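Long-range contacts in lantibiotic dehydratase (Microbispora corallina, PDB 5EHK), which probably dehydrates serine and threonine residues of the NAI-107 precursor peptide, drawing on glutamyl-tRNA to activate their side-chain hydroxyls: residues A[3-9]-A[788-793]; A[957-962]-A[1077-1081]; A[181-185]-A[283-287]. One frame throughout, in Å; residues are numbered along the deposited sequence.

Interaction 1: A[3-9]-A[788-793]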
ATOM      1  N   ASP A   3      24.186  -4.666  35.759  1.00 25.54           N
ATOM      2  CA  ASP A   3      23.388  -3.486  35.384  1.00 37.38           C
ATOM      3  C   ASP A   3      22.646  -3.497  34.005  1.00 30.23           C
ATOM      4  O   ASP A   3      21.695  -2.738  33.811  1.00 25.38           O
ATOM      5  CB  ASP A   3      24.185  -2.183  35.593  1.00 32.76           C
ATOM      6  CG  ASP A   3      23.279  -0.946  35.681  1.00 45.34           C
ATOM      7  OD1 ASP A   3      22.654  -0.737  36.750  1.00 54.96           O
ATOM      8  OD2 ASP A   3      23.201  -0.170  34.699  1.00 43.18           O
ATOM      9  N   SER A   4      23.076  -4.327  33.055  1.00 25.27           N
ATOM     10  CA  SER A   4      22.332  -4.485  31.799  1.00 23.13           C
ATOM     11  C   SER A   4      21.058  -5.282  32.025  1.00 24.08           C
ATOM     12  O   SER A   4      21.004  -6.093  32.927  1.00 23.35           O
ATOM     13  CB  SER A   4      23.171  -5.204  30.734  1.00 26.36           C
ATOM     14  OG  SER A   4      22.384  -5.517  29.583  1.00 24.70           O
ATOM     15  N   PRO A   5      20.010  -5.035  31.215  1.00 30.15           N
ATOM     16  CA  PRO A   5      18.823  -5.885  31.331  1.00 21.79           C
ATOM     17  C   PRO A   5      19.100  -7.282  30.783  1.00 22.26           C
ATOM     18  O   PRO A   5      18.306  -8.186  31.021  1.00 22.15           O
ATOM     19  CB  PRO A   5      17.800  -5.179  30.445  1.00 17.87           C
ATOM     20  CG  PRO A   5      18.616  -4.461  29.432  1.00 20.61           C
ATOM     21  CD  PRO A   5      19.856  -4.018  30.159  1.00 26.11           C
ATOM     22  N   PHE A   6      20.210  -7.466  30.078  1.00 17.30           N
ATOM     23  CA  PHE A   6      20.590  -8.809  29.642  1.00 23.77           C
ATOM     24  C   PHE A   6      21.830  -9.288  30.405  1.00 27.02           C
ATOM     25  O   PHE A   6      22.716  -8.484  30.725  1.00 26.24           O
ATOM     26  CB  PHE A   6      20.854  -8.866  28.127  1.00 20.86           C
ATOM     27  CG  PHE A   6      19.706  -8.382  27.296  1.00 19.20           C
ATOM     28  CD1 PHE A   6      18.540  -9.126  27.198  1.00 17.00           C
ATOM     29  CD2 PHE A   6      19.789  -7.174  26.626  1.00 19.24           C
ATOM     30  CE1 PHE A   6      17.481  -8.681  26.446  1.00 17.10           C
ATOM     31  CE2 PHE A   6      18.741  -6.713  25.874  1.00 18.69           C
ATOM     32  CZ  PHE A   6      17.572  -7.472  25.783  1.00 21.99           C
ATOM     33  N   ARG A   7      21.865 -10.587  30.708  1.00 23.73           N
ATOM     34  CA  ARG A   7      23.032 -11.242  31.284  1.00 22.47           C
ATOM     35  C   ARG A   7      23.447 -12.339  30.308  1.00 19.25           C
ATOM     36  O   ARG A   7      22.624 -13.161  29.932  1.00 16.42           O
ATOM     37  CB  ARG A   7      22.651 -11.886  32.625  1.00 25.27           C
ATOM     38  CG  ARG A   7      23.752 -12.747  33.279  1.00 27.82           C
ATOM     39  CD  ARG A   7      23.210 -13.654  34.421  1.00 27.86           C
ATOM     40  NE  ARG A   7      22.490 -12.920  35.463  1.00 34.57           N
ATOM     41  CZ  ARG A   7      23.051 -12.421  36.561  1.00 31.83           C
ATOM     42  NH1 ARG A   7      24.355 -12.574  36.758  1.00 29.11           N
ATOM     43  NH2 ARG A   7      22.313 -11.747  37.445  1.00 25.56           N
ATOM     44  N   ALA A   8      24.715 -12.369  29.906  1.00 22.00           N
ATOM     45  CA  ALA A   8      25.215 -13.438  29.028  1.00 21.88           C
ATOM     46  C   ALA A   8      25.408 -14.751  29.784  1.00 24.82           C
ATOM     47  O   ALA A   8      25.547 -14.768  31.012  1.00 30.34           O
ATOM     48  CB  ALA A   8      26.517 -13.025  28.349  1.00 20.64           C
ATOM     49  N   TRP A   9      25.382 -15.853  29.045  1.00 24.76           N
ATOM     50  CA  TRP A   9      25.669 -17.185  29.585  1.00 27.87           C
ATOM     51  C   TRP A   9      27.126 -17.304  30.000  1.00 33.09           C
ATOM     52  O   TRP A   9      27.964 -16.541  29.533  1.00 35.95           O
ATOM     53  CB  TRP A   9      25.413 -18.243  28.518  1.00 27.82           C
ATOM     54  CG  TRP A   9      24.002 -18.660  28.331  1.00 22.33           C
ATOM     55  CD1 TRP A   9      22.885 -18.103  28.889  1.00 23.16           C
ATOM     56  CD2 TRP A   9      23.551 -19.744  27.524  1.00 17.93           C
ATOM     57  NE1 TRP A   9      21.763 -18.791  28.483  1.00 20.97           N
ATOM     58  CE2 TRP A   9      22.149 -19.795  27.632  1.00 18.03           C
ATOM     59  CE3 TRP A   9      24.201 -20.684  26.729  1.00 17.23           C
ATOM     60  CZ2 TRP A   9      21.387 -20.744  26.973  1.00 16.33           C
ATOM     61  CZ3 TRP A   9      23.447 -21.626  26.075  1.00 21.48           C
ATOM     62  CH2 TRP A   9      22.050 -21.651  26.200  1.00 20.00           C
ATOM     63  N   VAL A 788      27.454 -15.638  21.568  1.00 20.24           N
ATOM     64  CA  VAL A 788      27.141 -15.525  22.975  1.00 19.53           C
ATOM     65  C   VAL A 788      25.663 -15.315  23.222  1.00 17.22           C
ATOM     66  O   VAL A 788      25.119 -14.312  22.832  1.00 18.02           O
ATOM     67  CB  VAL A 788      28.018 -14.421  23.638  1.00 21.54           C
ATOM     68  CG1 VAL A 788      28.514 -13.427  22.613  1.00 24.04           C
ATOM     69  CG2 VAL A 788      27.310 -13.753  24.830  1.00 21.19           C
ATOM     70  N   PRO A 789      25.003 -16.301  23.845  1.00 19.90           N
ATOM     71  CA  PRO A 789      23.592 -16.194  24.246  1.00 17.30           C
ATOM     72  C   PRO A 789      23.430 -15.237  25.417  1.00 18.51           C
ATOM     73  O   PRO A 789      24.367 -15.056  26.171  1.00 22.87           O
ATOM     74  CB  PRO A 789      23.239 -17.619  24.687  1.00 16.58           C
ATOM     75  CG  PRO A 789      24.278 -18.490  24.003  1.00 23.09           C
ATOM     76  CD  PRO A 789      25.525 -17.670  23.982  1.00 18.87           C
ATOM     77  N   LEU A 790      22.258 -14.636  25.560  1.00 17.70           N
ATOM     78  CA  LEU A 790      21.947 -13.731  26.661  1.00 16.53           C
ATOM     79  C   LEU A 790      20.479 -13.933  27.030  1.00 17.33           C
ATOM     80  O   LEU A 790      19.666 -14.242  26.153  1.00 18.15           O
ATOM     81  CB  LEU A 790      22.200 -12.269  26.265  1.00 15.89           C
ATOM     82  CG  LEU A 790      23.635 -11.856  25.882  1.00 19.81           C
ATOM     83  CD1 LEU A 790      23.819 -11.954  24.397  1.00 24.59           C
ATOM     84  CD2 LEU A 790      24.033 -10.453  26.368  1.00 15.26           C
ATOM     85  N   GLU A 791      20.143 -13.807  28.315  1.00 12.94           N
ATOM     86  CA  GLU A 791      18.759 -13.952  28.768  1.00 13.01           C
ATOM     87  C   GLU A 791      18.337 -12.694  29.487  1.00 19.51           C
ATOM     88  O   GLU A 791      19.187 -11.948  29.973  1.00 21.15           O
ATOM     89  CB  GLU A 791      18.594 -15.131  29.728  1.00 11.78           C
ATOM     90  CG  GLU A 791      19.098 -16.462  29.206  1.00 16.33           C
ATOM     91  CD  GLU A 791      18.909 -17.602  30.211  1.00 20.06           C
ATOM     92  OE1 GLU A 791      18.493 -17.329  31.365  1.00 18.86           O
ATOM     93  OE2 GLU A 791      19.129 -18.776  29.823  1.00 19.77           O
ATOM     94  N   ARG A 792      17.031 -12.455  29.574  1.00 16.68           N
ATOM     95  CA  ARG A 792      16.552 -11.369  30.409  1.00 15.42           C
ATOM     96  C   ARG A 792      17.085 -11.585  31.829  1.00 20.72           C
ATOM     97  O   ARG A 792      16.914 -12.668  32.397  1.00 23.70           O
ATOM     98  CB  ARG A 792      15.035 -11.342  30.403  1.00 15.72           C
ATOM     99  CG  ARG A 792      14.436 -10.125  31.097  1.00 19.81           C
ATOM    100  CD  ARG A 792      12.892 -10.119  31.046  1.00 18.92           C
ATOM    101  NE  ARG A 792      12.307 -11.382  31.497  1.00 19.24           N
ATOM    102  CZ  ARG A 792      11.661 -12.230  30.706  1.00 17.11           C
ATOM    103  NH1 ARG A 792      11.494 -11.940  29.426  1.00 15.67           N
ATOM    104  NH2 ARG A 792      11.170 -13.360  31.200  1.00 17.99           N
ATOM    105  N   ARG A 793      17.760 -10.574  32.381  1.00 24.50           N
ATOM    106  CA  ARG A 793      18.367 -10.658  33.724  1.00 22.94           C
ATOM    107  C   ARG A 793      17.294 -10.879  34.801  1.00 15.10           C
ATOM    108  O   ARG A 793      17.340 -11.870  35.519  1.00 18.23           O
ATOM    109  CB  ARG A 793      19.232  -9.405  34.017  1.00 23.33           C
ATOM    110  CG  ARG A 793      20.114  -9.473  35.281  1.00 18.82           C
ATOM    111  CD  ARG A 793      21.077  -8.270  35.414  1.00 16.86           C
ATOM    112  NE  ARG A 793      22.111  -8.289  34.381  1.00 22.29           N
ATOM    113  CZ  ARG A 793      23.268  -8.940  34.482  1.00 27.76           C
ATOM    114  NH1 ARG A 793      23.554  -9.621  35.582  1.00 25.91           N
ATOM    115  NH2 ARG A 793      24.137  -8.932  33.478  1.00 27.54           N
TER

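Interaction 2: A[957-962]-A[1077-1081]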
ATOM      1  N   SER A 957     -30.359  10.669  21.003  1.00 21.53           N
ATOM      2  CA  SER A 957     -30.685   9.253  20.854  1.00 19.01           C
ATOM      3  C   SER A 957     -29.809   8.366  21.751  1.00 16.92           C
ATOM      4  O   SER A 957     -30.310   7.431  22.367  1.00 18.08           O
ATOM      5  CB  SER A 957     -30.604   8.819  19.390  1.00 16.88           C
ATOM      6  OG  SER A 957     -31.278   7.596  19.171  1.00 13.99           O
ATOM      7  N   ALA A 958     -28.523   8.673  21.870  1.00 15.83           N
ATOM      8  CA  ALA A 958     -27.674   7.903  22.779  1.00 15.93           C
ATOM      9  C   ALA A 958     -28.167   7.979  24.216  1.00 22.84           C
ATOM     10  O   ALA A 958     -28.351   6.947  24.878  1.00 23.23           O
ATOM     11  CB  ALA A 958     -26.271   8.358  22.711  1.00 15.45           C
ATOM     12  N   ALA A 959     -28.394   9.202  24.690  1.00 23.23           N
ATOM     13  CA  ALA A 959     -28.756   9.416  26.085  1.00 23.99           C
ATOM     14  C   ALA A 959     -30.102   8.796  26.401  1.00 23.26           C
ATOM     15  O   ALA A 959     -30.311   8.241  27.490  1.00 19.02           O
ATOM     16  CB  ALA A 959     -28.775  10.885  26.396  1.00 25.85           C
ATOM     17  N   ALA A 960     -31.000   8.865  25.424  1.00 23.01           N
ATOM     18  CA  ALA A 960     -32.326   8.283  25.572  1.00 24.26           C
ATOM     19  C   ALA A 960     -32.265   6.753  25.671  1.00 27.49           C
ATOM     20  O   ALA A 960     -33.054   6.148  26.413  1.00 24.05           O
ATOM     21  CB  ALA A 960     -33.216   8.703  24.426  1.00 23.08           C
ATOM     22  N   LEU A 961     -31.345   6.130  24.931  1.00 21.79           N
ATOM     23  CA  LEU A 961     -31.172   4.686  25.034  1.00 20.41           C
ATOM     24  C   LEU A 961     -30.596   4.292  26.390  1.00 21.76           C
ATOM     25  O   LEU A 961     -31.090   3.372  27.030  1.00 23.08           O
ATOM     26  CB  LEU A 961     -30.308   4.138  23.891  1.00 21.49           C
ATOM     27  CG  LEU A 961     -30.292   2.619  23.657  1.00 20.54           C
ATOM     28  CD1 LEU A 961     -30.101   2.323  22.178  1.00 20.61           C
ATOM     29  CD2 LEU A 961     -29.199   1.922  24.461  1.00 13.59           C
ATOM     30  N   ALA A 962     -29.539   4.986  26.811  1.00 24.89           N
ATOM     31  CA  ALA A 962     -28.935   4.781  28.129  1.00 21.65           C
ATOM     32  C   ALA A 962     -29.950   4.868  29.255  1.00 25.26           C
ATOM     33  O   ALA A 962     -29.926   4.017  30.147  1.00 27.94           O
ATOM     34  CB  ALA A 962     -27.812   5.763  28.363  1.00 21.88           C
ATOM     35  N   LEU A1077     -25.087  -1.534  21.907  1.00 23.99           N
ATOM     36  CA  LEU A1077     -26.343  -0.865  21.603  1.00 17.64           C
ATOM     37  C   LEU A1077     -26.124   0.628  21.343  1.00 21.13           C
ATOM     38  O   LEU A1077     -26.735   1.185  20.437  1.00 23.10           O
ATOM     39  CB  LEU A1077     -27.386  -1.113  22.690  1.00 17.29           C
ATOM     40  CG  LEU A1077     -28.116  -2.463  22.709  1.00 15.37           C
ATOM     41  CD1 LEU A1077     -29.025  -2.573  23.905  1.00 12.53           C
ATOM     42  CD2 LEU A1077     -28.934  -2.646  21.440  1.00 16.58           C
ATOM     43  N   LEU A1078     -25.252   1.274  22.116  1.00 23.18           N
ATOM     44  CA  LEU A1078     -24.914   2.670  21.832  1.00 22.54           C
ATOM     45  C   LEU A1078     -24.255   2.837  20.461  1.00 24.88           C
ATOM     46  O   LEU A1078     -24.619   3.762  19.697  1.00 17.23           O
ATOM     47  CB  LEU A1078     -24.056   3.343  22.922  1.00 18.87           C
ATOM     48  CG  LEU A1078     -24.605   3.812  24.283  1.00 20.78           C
ATOM     49  CD1 LEU A1078     -26.096   4.225  24.283  1.00 13.80           C
ATOM     50  CD2 LEU A1078     -24.303   2.818  25.359  1.00 23.75           C
ATOM     51  N   HIS A1079     -23.273   1.969  20.176  1.00 22.23           N
ATOM     52  CA  HIS A1079     -22.562   1.972  18.887  1.00 22.37           C
ATOM     53  C   HIS A1079     -23.520   1.816  17.673  1.00 19.09           C
ATOM     54  O   HIS A1079     -23.462   2.596  16.724  1.00 16.97           O
ATOM     55  CB  HIS A1079     -21.457   0.896  18.854  1.00 20.67           C
ATOM     56  CG  HIS A1079     -20.848   0.693  17.498  1.00 18.58           C
ATOM     57  ND1 HIS A1079     -20.314   1.727  16.756  1.00 15.01           N
ATOM     58  CD2 HIS A1079     -20.714  -0.418  16.738  1.00 20.99           C
ATOM     59  CE1 HIS A1079     -19.870   1.260  15.605  1.00 18.36           C
ATOM     60  NE2 HIS A1079     -20.102  -0.040  15.566  1.00 19.16           N
ATOM     61  N   MET A1080     -24.419   0.838  17.711  1.00 17.70           N
ATOM     62  CA  MET A1080     -25.355   0.646  16.599  1.00 18.46           C
ATOM     63  C   MET A1080     -26.326   1.810  16.381  1.00 18.45           C
ATOM     64  O   MET A1080     -26.755   2.048  15.249  1.00 16.84           O
ATOM     65  CB  MET A1080     -26.105  -0.693  16.717  1.00 14.60           C
ATOM     66  CG  MET A1080     -25.244  -1.946  16.484  1.00 16.36           C
ATOM     67  SD  MET A1080     -24.562  -2.177  14.811  1.00 18.98           S
ATOM     68  CE  MET A1080     -23.140  -1.118  14.774  1.00 21.03           C
ATOM     69  N   THR A1081     -26.669   2.534  17.445  1.00 18.67           N
ATOM     70  CA  THR A1081     -27.532   3.691  17.281  1.00 16.93           C
ATOM     71  C   THR A1081     -26.755   4.744  16.512  1.00 17.35           C
ATOM     72  O   THR A1081     -27.300   5.403  15.631  1.00 19.42           O
ATOM     73  CB  THR A1081     -28.107   4.219  18.618  1.00 16.29           C
ATOM     74  OG1 THR A1081     -29.344   3.547  18.881  1.00 24.21           O
ATOM     75  CG2 THR A1081     -28.437   5.680  18.530  1.00 15.64           C
TER

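Interaction 3: A[181-185]-A[283-287]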
ATOM      1  N   VAL A 181      14.760 -44.814   3.614  1.00 45.34           N
ATOM      2  CA  VAL A 181      13.678 -45.005   4.577  1.00 43.66           C
ATOM      3  C   VAL A 181      12.389 -45.321   3.829  1.00 43.94           C
ATOM      4  O   VAL A 181      11.592 -46.160   4.260  1.00 43.44           O
ATOM      5  CB  VAL A 181      13.472 -43.741   5.459  1.00 45.24           C
ATOM      6  CG1 VAL A 181      12.292 -43.924   6.395  1.00 36.73           C
ATOM      7  CG2 VAL A 181      14.745 -43.405   6.253  1.00 35.18           C
ATOM      8  N   HIS A 182      12.218 -44.661   2.686  1.00 45.60           N
ATOM      9  CA  HIS A 182      11.093 -44.906   1.786  1.00 44.11           C
ATOM     10  C   HIS A 182      11.041 -46.365   1.343  1.00 46.28           C
ATOM     11  O   HIS A 182       9.971 -46.976   1.324  1.00 50.92           O
ATOM     12  CB  HIS A 182      11.217 -44.020   0.550  1.00 38.13           C
ATOM     13  CG  HIS A 182      11.011 -42.566   0.824  1.00 43.81           C
ATOM     14  ND1 HIS A 182      11.272 -41.590  -0.110  1.00 48.92           N
ATOM     15  CD2 HIS A 182      10.571 -41.923   1.933  1.00 40.91           C
ATOM     16  CE1 HIS A 182      11.000 -40.404   0.407  1.00 43.39           C
ATOM     17  NE2 HIS A 182      10.580 -40.579   1.647  1.00 41.91           N
ATOM     18  N   ARG A 183      12.203 -46.926   1.011  1.00 47.71           N
ATOM     19  CA  ARG A 183      12.287 -48.301   0.529  1.00 44.82           C
ATOM     20  C   ARG A 183      11.953 -49.243   1.658  1.00 46.31           C
ATOM     21  O   ARG A 183      11.318 -50.271   1.440  1.00 53.91           O
ATOM     22  CB  ARG A 183      13.680 -48.607  -0.017  1.00 45.31           C
ATOM     23  CG  ARG A 183      13.962 -48.025  -1.406  1.00 55.08           C
ATOM     24  CD  ARG A 183      15.454 -48.024  -1.722  1.00 58.40           C
ATOM     25  NE  ARG A 183      16.062 -49.353  -1.640  1.00 66.57           N
ATOM     26  CZ  ARG A 183      17.373 -49.570  -1.553  1.00 65.84           C
ATOM     27  NH1 ARG A 183      18.217 -48.547  -1.508  1.00 58.30           N
ATOM     28  NH2 ARG A 183      17.839 -50.809  -1.483  1.00 70.48           N
ATOM     29  N   LEU A 184      12.356 -48.881   2.868  1.00 41.07           N
ATOM     30  CA  LEU A 184      11.963 -49.641   4.040  1.00 42.98           C
ATOM     31  C   LEU A 184      10.445 -49.511   4.317  1.00 52.98           C
ATOM     32  O   LEU A 184       9.828 -50.447   4.839  1.00 49.89           O
ATOM     33  CB  LEU A 184      12.773 -49.174   5.251  1.00 41.97           C
ATOM     34  CG  LEU A 184      14.250 -49.583   5.330  1.00 41.18           C
ATOM     35  CD1 LEU A 184      14.797 -49.376   6.732  1.00 37.18           C
ATOM     36  CD2 LEU A 184      14.442 -51.015   4.903  1.00 49.30           C
ATOM     37  N   GLU A 185       9.842 -48.383   3.921  1.00 49.17           N
ATOM     38  CA  GLU A 185       8.422 -48.097   4.209  1.00 49.78           C
ATOM     39  C   GLU A 185       7.464 -48.891   3.308  1.00 51.05           C
ATOM     40  O   GLU A 185       6.287 -49.066   3.628  1.00 47.64           O
ATOM     41  CB  GLU A 185       8.115 -46.582   4.137  1.00 49.53           C
ATOM     42  CG  GLU A 185       8.477 -45.778   5.420  1.00 51.73           C
ATOM     43  CD  GLU A 185       8.336 -44.242   5.280  1.00 45.28           C
ATOM     44  OE1 GLU A 185       8.316 -43.716   4.139  1.00 39.34           O
ATOM     45  OE2 GLU A 185       8.255 -43.557   6.328  1.00 42.43           O
ATOM     46  N   THR A 283       5.779 -42.922   9.466  1.00 32.91           N
ATOM     47  CA  THR A 283       6.305 -44.117  10.144  1.00 32.25           C
ATOM     48  C   THR A 283       7.407 -43.700  11.098  1.00 28.94           C
ATOM     49  O   THR A 283       8.011 -42.643  10.910  1.00 30.38           O
ATOM     50  CB  THR A 283       6.833 -45.203   9.162  1.00 30.89           C
ATOM     51  OG1 THR A 283       8.068 -44.773   8.574  1.00 37.67           O
ATOM     52  CG2 THR A 283       5.831 -45.453   8.055  1.00 29.32           C
ATOM     53  N   ALA A 284       7.651 -44.506  12.128  1.00 30.43           N
ATOM     54  CA  ALA A 284       8.719 -44.217  13.085  1.00 30.47           C
ATOM     55  C   ALA A 284      10.093 -44.313  12.416  1.00 29.11           C
ATOM     56  O   ALA A 284      11.082 -43.785  12.923  1.00 30.02           O
ATOM     57  CB  ALA A 284       8.639 -45.150  14.278  1.00 26.93           C
ATOM     58  N   LEU A 285      10.134 -44.975  11.265  1.00 26.28           N
ATOM     59  CA  LEU A 285      11.357 -45.088  10.487  1.00 33.75           C
ATOM     60  C   LEU A 285      12.019 -43.745  10.174  1.00 35.73           C
ATOM     61  O   LEU A 285      13.241 -43.627  10.215  1.00 38.45           O
ATOM     62  CB  LEU A 285      11.113 -45.883   9.202  1.00 34.98           C
ATOM     63  CG  LEU A 285      10.844 -47.366   9.439  1.00 37.85           C
ATOM     64  CD1 LEU A 285      10.545 -48.061   8.128  1.00 41.40           C
ATOM     65  CD2 LEU A 285      12.043 -47.988  10.122  1.00 32.80           C
ATOM     66  N   ARG A 286      11.212 -42.741   9.860  1.00 34.41           N
ATOM     67  CA  ARG A 286      11.714 -41.402   9.559  1.00 30.82           C
ATOM     68  C   ARG A 286      12.295 -40.740  10.807  1.00 28.92           C
ATOM     69  O   ARG A 286      11.747 -40.859  11.915  1.00 24.98           O
ATOM     70  CB  ARG A 286      10.599 -40.575   8.915  1.00 35.85           C
ATOM     71  CG  ARG A 286      10.241 -41.066   7.519  1.00 30.18           C
ATOM     72  CD  ARG A 286       9.115 -40.279   6.914  1.00 32.15           C
ATOM     73  NE  ARG A 286       8.964 -40.563   5.491  1.00 32.56           N
ATOM     74  CZ  ARG A 286       7.911 -40.209   4.759  1.00 44.11           C
ATOM     75  NH1 ARG A 286       6.852 -39.643   5.335  1.00 48.84           N
ATOM     76  NH2 ARG A 286       7.885 -40.483   3.458  1.00 45.13           N
ATOM     77  N   PRO A 287      13.454 -40.095  10.636  1.00 30.30           N
ATOM     78  CA  PRO A 287      14.213 -39.497  11.737  1.00 25.37           C
ATOM     79  C   PRO A 287      13.420 -38.363  12.362  1.00 28.19           C
ATOM     80  O   PRO A 287      12.986 -37.480  11.623  1.00 32.68           O
ATOM     81  CB  PRO A 287      15.466 -38.953  11.045  1.00 23.42           C
ATOM     82  CG  PRO A 287      15.550 -39.670   9.723  1.00 25.84           C
ATOM     83  CD  PRO A 287      14.121 -39.910   9.335  1.00 32.85           C
TER

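Interaction 1: A[3-9]-A[788-793]
Arg793 grips the backbone leading into strand 6-17 at three consecutive carbonyls, one through its backbone N and two through its guanidinium. The backbone N donates to Pro5 O at 2.8 Å. NE reaches Ser4 O at 2.9 Å, and NH2 reaches Phe6 O at 3.1 Å. With CG anti to the backbone N (chi1 -170°) and a bend at chi3 (-68°), just past the end of strand 785-792, the side chain folds back over residues 4 to 7. Ser4 O and Phe6 O both lie somewhat out of the guanidinium plane. Glu387 of helix 380-395 forms a salt bridge with NH2, so charge holds the group as well.

The Arg7 side chain crosses that of Arg793 nearly perpendicularly, its CB over the rim of one guanidinium face, 3.4 Å from Arg793 NH2. Its own guanidinium has Arg793 NH1 above its centre. These are two donors, so the juxtaposition brings like charges together.

The antiparallel pairing is centred on Arg7 and Glu791, whose N and O atoms exchange two bonds, and Trp9 N continues it by donating to Pro789 O. On the face bearing Ala8 and Leu790, Ala8 CB meets Val788 CG2 at 3.7 Å. At the far end Trp9 lays its indole on Pro789, whose CB stands 3.8 Å from the centroid of the five-membered ring, a CH-pi contact. Glu791, its CG beside the backbone N (chi1 -54°) and its chain extended beyond, brings OE2 to Trp9 NE1, which donates at 3.0 Å from above the carboxylate plane. Arg554 adds a cation-pi contact to the indole.

The chemistry implies a strand pair clamped at both ends by side chains, an arginine on carbonyls and an indole on a carboxylate, with Glu387 probably offsetting part of the gathered arginine charge.

Interaction 2: A[957-962]-A[1077-1081]
Two helices of the C-terminal lantibiotic dehydratase region pack side by side here, helix 950-965 placing Leu961 against Leu1077, Leu1078 and Thr1081 of helix 1068-1085. The axes of the two segments run roughly antiparallel, 151° between their N-to-C directions, and come within 9.7 Å of each other, an ordinary spacing for helices separated by a layer of side chains.

Leu961 carries most of the contact. Because its CG is anti to the backbone N (chi1 -166°), the branch projects from its helix into the neighbour, and its two methyls divide the work. CD2 lies 4.0 Å from Leu1077 CB and 3.9 Å from Leu1078 CD1, whereas CD1 passes alongside Thr1081, 3.6 Å from OG1. Leu961 and Thr1081 lie alongside with their ends pointing opposite ways, whereas Leu1077 is met almost perpendicularly.

Leu1078 starts out beside the interface, but its end turns inward: CD1 reaches Ala958 O at 3.6 Å. That oxygen already accepts the helical bond from Ala962 N, and the small side chain at Ala958 lets the backbones approach, the CA atoms of Ala958 and Leu1078 being 6.0 Å apart. Thr1081 points its methyl at the other helix, CG2 anti to the backbone N and 3.5 Å from Ser957 OG. Its hydroxyl, against Leu961, is bonded to Asp930, which satisfies this buried polar atom.

Helix 1044-1059 flanks the pair, with Val1050 and Arg1046 touching Leu961 and Phe1053 touching Leu1077; Trp996 and Met997 of helix 992-997 lie against Ala962. Antiparallel helix-helix packing through leucines and small residues, flanked by further helices, is characteristic of a helical bundle, here the largely helical part of the C-terminal region that probably corresponds to the glutamate elimination domain of relatives such as NisB.

Interaction 3: A[181-185]-A[283-287]
The guanidinium of Arg286 has Glu185 OE2 over one face and the imidazole of His182 at its edge. The glutamate oxygen stands 3.2 Å from Arg286 NE but well out of the guanidinium plane, with no N-H directed at it, so this salt bridge rests on charge alone. The carboxylate is turned 61° to the guanidinium. At the edge, His182 CD2 lies in the guanidinium plane and His182 NE2 comes 3.2 Å from Arg286 NH2; the imidazole itself is tilted 68° against that plane.

Glu185 OE2 has a second partner. Thr283 OG1 donates to it at 2.6 Å and meets the anti lone pair, the one directed away from OE1. Thr283 OG1 sits between its backbone N and carbonyl carbon (chi1 72°), which brings the hydroxyl to the glutamate. Glu185 is extended beyond CG, and this length carries its carboxylate away from the helix to meet them. The hydroxyl and the arginine charge may offset part of the cost of burying an ionised carboxylate. Arg286 NH1 has a long, weak ion pair with Glu279 as well.

Beside the polar cluster lies an apolar seam. Val181 CG1 rests 3.6 Å from Leu285 CB and 3.7 Å from Arg286 CG, so the aliphatic start of the arginine belongs to this layer. Leu285 CD1 packs on Leu184 CB at 3.8 Å, about one helical turn further along.

The arrangement joins the C-terminal part of helix 174-185 to the end of strand 281-283 and the loop after it. Helix 294-306 closes the apolar side, Val298 touching Val181 and Leu184 and Val301 touching Leu285, while Pro287 packs back on Leu177 and Leu178, and strand 195-198 flanks Thr283 through Val196.

The three contacts are separate anchor points in a large chain. Interaction 3 is nested inside the long loop that interaction 1 closes, 42 Å away between centres and about 23 Å between nearest atoms. Interaction 2 follows both in sequence and lies on the other side of the chain's centre from interaction 3, with 65 Å between their centres; from interaction 1 it is separated by 53 Å between centres, about 36 Å between nearest atoms. Their chemistry differs too: strand pairing, helix against helix, and helix against a strand end and loop. Interactions 2 and 3 fall in the C-terminal and N-terminal family regions respectively. None of the three can be tied to an active site from these contacts.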